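Local coordinates for protein CRISPR-associated endonuclease Cas1 (Thermotoga maritima, PDB 4XTK) that probably acts as a metal-dependent double-stranded DNA endonuclease in CRISPR adaptive immunity, working as a homodimer that joins a Cas2 dimer, at residues M121-L135 against E155-L169. Sequence-based numbering, arbitrary orientation.
Sequences MVDFLKKRKVRADSL and EGNAREEYYSMIDSL
The Tyr162 ring is sandwiched: Met121 CG lies over one face, 3.9 Å from the ring centroid, and Ile166 CG1 of its own helix packs on the opposite face, both off-centre. Met121 SD sits obliquely to the same ring in a Met-aromatic contact, while the methyl CE rests on the middle of the Arg159 guanidinium face, 3.9 Å from its plane. A bend at chi3 (-105°) turns CE that way, and the side chain becomes a knob in the hole formed by Glu155, Ala158, Arg159 and Tyr162. At the edge of the Phe124 ring, Ile166 CD1 approaches CE2 to 3.6 Å; Tyr162 OH, oblique to that ring, lies 3.4 Å from Phe124 CD2 and is hydrogen-bonded to Asp244. Leu125 CD2 touches both Met165 CB and Ile166 CD1. Beyond the Schellman motif that ends helix 103-127, Val130 CG1 comes to 3.6 Å from Met165 CE. Arg159 NH2 forms a salt bridge with Glu155 OE2 (2.7 Å), weak as a hydrogen bond (122°), and another with Glu236, perhaps positioning the two carboxylates that, with His221, probably bind manganese. Segments 121-127 and 155-166 thus run nearly parallel (10°) beside the probable manganese site of the helical Cas1 nuclease domain.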
# COMPACT_ATOMS: atom_id res chain seq x y z
N MET E 121 25.67 0.77 20.91
CA MET E 121 26.51 -0.36 21.30
C MET E 121 27.45 0.04 22.44
O MET E 121 27.55 -0.67 23.45
CB MET E 121 27.32 -0.88 20.11
CG MET E 121 26.56 -1.81 19.17
SD MET E 121 27.62 -2.58 17.92
CE MET E 121 27.21 -1.67 16.44
N VAL E 122 28.13 1.16 22.27
CA VAL E 122 29.09 1.62 23.27
C VAL E 122 28.42 1.95 24.59
O VAL E 122 28.92 1.59 25.66
CB VAL E 122 29.86 2.86 22.77
CG1 VAL E 122 30.57 3.56 23.92
CG2 VAL E 122 30.85 2.47 21.69
N ASP E 123 27.27 2.62 24.53
CA ASP E 123 26.55 2.99 25.74
C ASP E 123 26.08 1.76 26.52
O ASP E 123 26.16 1.72 27.75
CB ASP E 123 25.35 3.89 25.40
CG ASP E 123 25.78 5.29 24.99
OD1 ASP E 123 26.94 5.66 25.26
OD2 ASP E 123 24.95 6.02 24.41
N PHE E 124 25.60 0.75 25.80
CA PHE E 124 25.14 -0.47 26.44
C PHE E 124 26.28 -1.14 27.20
O PHE E 124 26.12 -1.58 28.34
CB PHE E 124 24.54 -1.44 25.41
CG PHE E 124 23.92 -2.66 26.02
CD1 PHE E 124 22.62 -2.62 26.51
CD2 PHE E 124 24.63 -3.85 26.12
CE1 PHE E 124 22.04 -3.74 27.08
CE2 PHE E 124 24.05 -4.97 26.69
CZ PHE E 124 22.76 -4.92 27.16
N LEU E 125 27.45 -1.20 26.57
CA LEU E 125 28.63 -1.79 27.19
C LEU E 125 29.12 -1.00 28.41
O LEU E 125 29.48 -1.59 29.44
CB LEU E 125 29.76 -1.91 26.16
CG LEU E 125 29.53 -2.90 25.02
CD1 LEU E 125 30.65 -2.80 24.00
CD2 LEU E 125 29.40 -4.32 25.55
N LYS E 126 29.13 0.33 28.31
CA LYS E 126 29.62 1.16 29.41
C LYS E 126 28.68 1.16 30.61
O LYS E 126 29.12 1.29 31.75
CB LYS E 126 29.86 2.59 28.93
CG LYS E 126 31.10 2.75 28.07
CD LYS E 126 31.39 4.21 27.78
CE LYS E 126 32.64 4.36 26.93
NZ LYS E 126 32.89 5.78 26.56
N LYS E 127 27.38 1.04 30.34
CA LYS E 127 26.37 0.95 31.40
C LYS E 127 26.59 -0.30 32.24
O LYS E 127 26.31 -0.33 33.44
CB LYS E 127 24.96 0.94 30.81
CG LYS E 127 24.11 2.15 31.15
CD LYS E 127 22.84 2.17 30.29
N ARG E 128 27.07 -1.35 31.58
CA ARG E 128 27.31 -2.63 32.22
C ARG E 128 28.77 -2.83 32.66
O ARG E 128 29.16 -3.94 33.03
CB ARG E 128 26.85 -3.76 31.30
CG ARG E 128 25.33 -3.89 31.35
CD ARG E 128 24.78 -4.80 30.29
NE ARG E 128 23.32 -4.79 30.31
CZ ARG E 128 22.58 -5.57 31.09
NH1 ARG E 128 23.15 -6.43 31.92
NH2 ARG E 128 21.25 -5.49 31.03
N LYS E 129 29.55 -1.76 32.58
CA LYS E 129 30.94 -1.73 33.07
C LYS E 129 31.85 -2.65 32.26
O LYS E 129 32.72 -3.33 32.81
CB LYS E 129 31.00 -2.10 34.56
CG LYS E 129 30.00 -1.36 35.44
CD LYS E 129 30.54 -0.01 35.89
CE LYS E 129 31.12 -0.10 37.29
N VAL E 130 31.63 -2.66 30.95
CA VAL E 130 32.46 -3.41 30.01
C VAL E 130 33.23 -2.42 29.12
O VAL E 130 32.70 -1.37 28.77
CB VAL E 130 31.60 -4.35 29.13
CG1 VAL E 130 32.42 -4.99 28.03
CG2 VAL E 130 30.92 -5.41 29.99
N ARG E 131 34.48 -2.76 28.78
CA ARG E 131 35.30 -1.89 27.93
C ARG E 131 34.77 -1.83 26.50
O ARG E 131 34.59 -2.86 25.85
CB ARG E 131 36.75 -2.38 27.92
CG ARG E 131 37.25 -2.86 29.26
CD ARG E 131 38.51 -2.11 29.67
NE ARG E 131 39.69 -2.57 28.94
CZ ARG E 131 40.54 -1.76 28.31
NH1 ARG E 131 40.33 -0.45 28.31
NH2 ARG E 131 41.59 -2.27 27.68
N ALA E 132 34.49 -0.62 26.02
CA ALA E 132 33.98 -0.43 24.66
C ALA E 132 35.05 0.03 23.66
O ALA E 132 34.75 0.25 22.49
CB ALA E 132 32.82 0.55 24.68
N ASP E 133 36.29 0.18 24.12
CA ASP E 133 37.34 0.80 23.32
C ASP E 133 37.66 0.05 22.03
O ASP E 133 38.08 0.65 21.04
CB ASP E 133 38.62 0.98 24.15
CG ASP E 133 39.19 -0.34 24.64
OD1 ASP E 133 38.47 -1.36 24.61
OD2 ASP E 133 40.36 -0.36 25.07
N SER E 134 37.45 -1.27 22.03
CA SER E 134 37.72 -2.08 20.85
C SER E 134 36.90 -1.60 19.65
O SER E 134 37.34 -1.70 18.50
CB SER E 134 37.42 -3.56 21.13
OG SER E 134 36.08 -3.73 21.54
N LEU E 135 35.72 -1.05 19.94
CA LEU E 135 34.80 -0.58 18.92
C LEU E 135 35.28 0.68 18.20
O LEU E 135 34.76 1.03 17.15
CB LEU E 135 33.42 -0.33 19.53
CG LEU E 135 32.62 -1.57 19.90
CD1 LEU E 135 31.25 -1.20 20.46
CD2 LEU E 135 32.49 -2.48 18.69
N GLU E 155 29.76 -2.39 9.81
CA GLU E 155 28.76 -2.43 10.87
C GLU E 155 28.61 -3.86 11.39
O GLU E 155 28.64 -4.09 12.60
CB GLU E 155 27.42 -1.88 10.36
CG GLU E 155 26.50 -1.34 11.45
CD GLU E 155 25.63 -2.41 12.07
OE1 GLU E 155 25.52 -3.51 11.47
OE2 GLU E 155 25.05 -2.17 13.15
N GLY E 156 28.46 -4.81 10.47
CA GLY E 156 28.38 -6.21 10.84
C GLY E 156 29.55 -6.68 11.70
O GLY E 156 29.35 -7.34 12.72
N ASN E 157 30.76 -6.32 11.29
CA ASN E 157 31.96 -6.71 12.02
C ASN E 157 31.99 -6.07 13.41
O ASN E 157 32.40 -6.71 14.38
CB ASN E 157 33.22 -6.34 11.23
CG ASN E 157 33.34 -7.11 9.93
OD1 ASN E 157 32.85 -8.23 9.80
ND2 ASN E 157 34.01 -6.51 8.95
N ALA E 158 31.56 -4.82 13.49
CA ALA E 158 31.43 -4.12 14.76
C ALA E 158 30.47 -4.87 15.68
O ALA E 158 30.74 -5.06 16.86
CB ALA E 158 30.94 -2.70 14.55
N ARG E 159 29.35 -5.29 15.11
CA ARG E 159 28.35 -6.04 15.87
C ARG E 159 28.95 -7.32 16.44
O ARG E 159 28.73 -7.66 17.61
CB ARG E 159 27.14 -6.35 14.98
CG ARG E 159 25.98 -7.02 15.70
CD ARG E 159 25.14 -6.02 16.47
NE ARG E 159 24.59 -4.98 15.60
CZ ARG E 159 23.95 -3.90 16.04
NH1 ARG E 159 23.78 -3.71 17.34
NH2 ARG E 159 23.50 -3.00 15.18
N GLU E 160 29.73 -8.03 15.61
CA GLU E 160 30.30 -9.31 16.02
C GLU E 160 31.30 -9.12 17.17
O GLU E 160 31.35 -9.93 18.10
CB GLU E 160 30.96 -10.01 14.84
N GLU E 161 32.09 -8.06 17.09
CA GLU E 161 33.02 -7.71 18.17
C GLU E 161 32.25 -7.32 19.42
O GLU E 161 32.61 -7.67 20.55
CB GLU E 161 33.95 -6.58 17.73
CG GLU E 161 34.81 -6.02 18.83
CD GLU E 161 35.73 -7.05 19.43
OE1 GLU E 161 36.11 -7.99 18.70
OE2 GLU E 161 36.09 -6.93 20.62
N TYR E 162 31.17 -6.57 19.21
CA TYR E 162 30.30 -6.15 20.28
C TYR E 162 29.71 -7.37 20.99
O TYR E 162 29.66 -7.42 22.22
CB TYR E 162 29.20 -5.25 19.72
CG TYR E 162 27.96 -5.14 20.57
CD1 TYR E 162 27.87 -4.21 21.59
CD2 TYR E 162 26.88 -5.97 20.34
CE1 TYR E 162 26.73 -4.11 22.36
CE2 TYR E 162 25.74 -5.88 21.10
CZ TYR E 162 25.67 -4.95 22.11
OH TYR E 162 24.53 -4.86 22.87
N TYR E 163 29.29 -8.36 20.21
CA TYR E 163 28.72 -9.59 20.75
C TYR E 163 29.74 -10.38 21.58
O TYR E 163 29.38 -10.99 22.59
CB TYR E 163 28.16 -10.46 19.62
CG TYR E 163 26.75 -10.09 19.24
CD1 TYR E 163 25.80 -9.80 20.21
CD2 TYR E 163 26.36 -10.04 17.90
CE1 TYR E 163 24.50 -9.46 19.86
CE2 TYR E 163 25.06 -9.71 17.55
CZ TYR E 163 24.14 -9.42 18.54
OH TYR E 163 22.84 -9.08 18.21
N SER E 164 31.00 -10.36 21.16
CA SER E 164 32.07 -11.00 21.91
C SER E 164 32.25 -10.33 23.26
O SER E 164 32.55 -10.98 24.25
CB SER E 164 33.39 -10.97 21.14
OG SER E 164 33.34 -11.83 20.02
N MET E 165 32.05 -9.01 23.30
CA MET E 165 32.18 -8.28 24.56
C MET E 165 30.98 -8.57 25.44
O MET E 165 31.09 -8.57 26.67
CB MET E 165 32.32 -6.78 24.31
CG MET E 165 33.54 -6.37 23.49
SD MET E 165 35.11 -6.94 24.19
CE MET E 165 34.98 -6.40 25.89
N ILE E 166 29.83 -8.83 24.82
CA ILE E 166 28.61 -9.16 25.55
C ILE E 166 28.76 -10.49 26.27
O ILE E 166 28.21 -10.69 27.35
CB ILE E 166 27.39 -9.22 24.59
CG1 ILE E 166 27.04 -7.82 24.09
CG2 ILE E 166 26.18 -9.81 25.29
CD1 ILE E 166 26.71 -6.85 25.18
N ASP E 167 29.53 -11.40 25.68
CA ASP E 167 29.73 -12.72 26.27
C ASP E 167 30.47 -12.70 27.61
O ASP E 167 30.45 -13.68 28.34
CB ASP E 167 30.49 -13.62 25.30
CG ASP E 167 29.56 -14.39 24.38
OD1 ASP E 167 28.36 -14.50 24.71
OD2 ASP E 167 30.04 -14.90 23.34
N SER E 168 31.11 -11.58 27.94
CA SER E 168 31.79 -11.48 29.23
C SER E 168 30.79 -11.21 30.36
O SER E 168 31.14 -11.27 31.54
CB SER E 168 32.86 -10.38 29.19
OG SER E 168 32.30 -9.10 28.96
N LEU E 169 29.55 -10.92 29.98
CA LEU E 169 28.48 -10.69 30.95
C LEU E 169 27.65 -11.95 31.20
O LEU E 169 26.76 -11.95 32.04
CB LEU E 169 27.57 -9.56 30.47
CG LEU E 169 28.26 -8.20 30.36
CD1 LEU E 169 27.35 -7.20 29.68
CD2 LEU E 169 28.66 -7.71 31.75